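Local coordinates for protein inorganic pyrophosphatase (Neisseria gonorrhoeae, PDB 5TEA) that probably hydrolyses inorganic pyrophosphate to two phosphate ions with magnesium as cofactor, working as a homohexamer, at residues 30-35 against 63-68. Residues are numbered along the deposited sequence; the frame is centred on the assembly and turned at random.
Sequences NEIPAG and TNYGFI
Glu31 and Ile32 both point their backbone N-H groups at the carbonyl oxygen of Tyr65, Glu31 N to Tyr65 O at 2.8 Å and Ile32 N to Tyr65 O at 2.9 Å; Tyr65 N answers to Ile32 O. Two residues facing one make a classic beta bulge, and the antiparallel strands run 132° apart. Asn30 and Gly66 form an antiparallel non-hydrogen-bonded pair beyond it, their CA atoms 4.2 Å apart. Past the strand end, Ala34 N bonds almost straight to Asn64 OD1 (2.9 Å), though from well above the amide plane; Leu89 N shares that oxygen, and Asn64 ND2 bonds to Thr85 OG1 and Leu83 O. The bulge lies in the central beta-barrel of the soluble pyrophosphatase fold, where strand 64-67 also pairs with 80-83. Here Ile32 and Tyr65 lie side by side, Ile32 CB 3.8 Å from Tyr65 CB. With CG anti to its backbone N (chi1 -163°), the side chain of Tyr65 reaches that of Asp80, a ligand of the bound calcium ion, consistent with the predicted part of Tyr65 in binding substrate. Glu31 crosses Phe67 at about a right angle, its CD 3.6 Å from ring-edge atom CD1 of Phe67. Trp42 holds both: its N bonds to Glu31 OE1 and its ring stacks on Phe67.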
# COMPACT_ATOMS: atom_id res chain seq x y z
N ASN B 30 -7.69 -1.95 19.88
CA ASN B 30 -7.66 -2.57 18.56
C ASN B 30 -6.59 -3.66 18.52
O ASN B 30 -5.44 -3.44 18.93
CB ASN B 30 -7.39 -1.55 17.46
CG ASN B 30 -7.65 -2.12 16.07
OD1 ASN B 30 -8.76 -2.55 15.77
ND2 ASN B 30 -6.63 -2.13 15.21
N GLU B 31 -6.97 -4.84 18.01
CA GLU B 31 -6.00 -5.93 17.83
C GLU B 31 -5.60 -6.16 16.38
O GLU B 31 -4.43 -6.45 16.12
CB GLU B 31 -6.55 -7.24 18.40
CG GLU B 31 -6.83 -7.22 19.89
CD GLU B 31 -7.83 -8.28 20.31
OE1 GLU B 31 -7.46 -9.15 21.12
OE2 GLU B 31 -8.99 -8.23 19.84
N ILE B 32 -6.54 -6.10 15.44
CA ILE B 32 -6.29 -6.51 14.06
C ILE B 32 -6.73 -5.39 13.13
O ILE B 32 -7.90 -5.00 13.14
CB ILE B 32 -7.05 -7.79 13.68
CG1 ILE B 32 -6.70 -8.95 14.63
CG2 ILE B 32 -6.68 -8.18 12.24
CD1 ILE B 32 -7.59 -10.22 14.39
N PRO B 33 -5.85 -4.88 12.27
CA PRO B 33 -6.29 -3.94 11.23
C PRO B 33 -7.23 -4.60 10.24
O PRO B 33 -7.04 -5.75 9.84
CB PRO B 33 -4.98 -3.54 10.53
CG PRO B 33 -3.87 -3.97 11.48
CD PRO B 33 -4.41 -5.17 12.17
N ALA B 34 -8.26 -3.85 9.82
CA ALA B 34 -9.09 -4.30 8.72
C ALA B 34 -8.22 -4.65 7.53
O ALA B 34 -7.24 -3.97 7.24
CB ALA B 34 -10.06 -3.19 8.31
N GLY B 35 -8.59 -5.72 6.82
CA GLY B 35 -7.83 -6.18 5.68
C GLY B 35 -6.66 -7.09 5.99
O GLY B 35 -6.01 -7.57 5.05
N THR B 63 -13.48 -5.76 8.97
CA THR B 63 -13.42 -4.54 9.78
C THR B 63 -12.20 -4.65 10.68
O THR B 63 -11.58 -5.71 10.78
CB THR B 63 -14.65 -4.37 10.67
OG1 THR B 63 -14.59 -5.32 11.75
CG2 THR B 63 -15.94 -4.60 9.86
N ASN B 64 -11.86 -3.57 11.37
CA ASN B 64 -10.88 -3.71 12.44
C ASN B 64 -11.49 -4.60 13.52
O ASN B 64 -12.71 -4.69 13.66
CB ASN B 64 -10.49 -2.35 13.02
CG ASN B 64 -10.03 -1.39 11.96
OD1 ASN B 64 -8.90 -1.49 11.45
ND2 ASN B 64 -10.88 -0.42 11.64
N TYR B 65 -10.62 -5.28 14.27
CA TYR B 65 -11.07 -6.25 15.27
C TYR B 65 -10.42 -5.91 16.60
O TYR B 65 -9.19 -5.80 16.68
CB TYR B 65 -10.70 -7.67 14.83
CG TYR B 65 -11.42 -8.78 15.55
CD1 TYR B 65 -12.64 -9.27 15.08
CD2 TYR B 65 -10.86 -9.39 16.67
CE1 TYR B 65 -13.29 -10.30 15.72
CE2 TYR B 65 -11.51 -10.44 17.31
CZ TYR B 65 -12.72 -10.89 16.82
OH TYR B 65 -13.38 -11.93 17.44
N GLY B 66 -11.22 -5.76 17.65
CA GLY B 66 -10.65 -5.44 18.95
C GLY B 66 -11.41 -6.01 20.13
O GLY B 66 -12.21 -6.93 19.96
N PHE B 67 -11.19 -5.46 21.32
CA PHE B 67 -11.93 -5.95 22.49
C PHE B 67 -12.22 -4.80 23.44
O PHE B 67 -11.62 -3.73 23.35
CB PHE B 67 -11.16 -7.05 23.22
CG PHE B 67 -9.93 -6.58 23.94
CD1 PHE B 67 -8.71 -6.44 23.26
CD2 PHE B 67 -9.96 -6.30 25.30
CE1 PHE B 67 -7.57 -6.02 23.93
CE2 PHE B 67 -8.81 -5.87 25.97
CZ PHE B 67 -7.61 -5.74 25.28
N ILE B 68 -13.14 -5.05 24.36
CA ILE B 68 -13.48 -4.11 25.42
C ILE B 68 -12.74 -4.52 26.68
O ILE B 68 -12.92 -5.65 27.15
CB ILE B 68 -15.00 -4.07 25.67
CG1 ILE B 68 -15.78 -3.76 24.38
CG2 ILE B 68 -15.31 -3.06 26.75
CD1 ILE B 68 -17.31 -3.89 24.56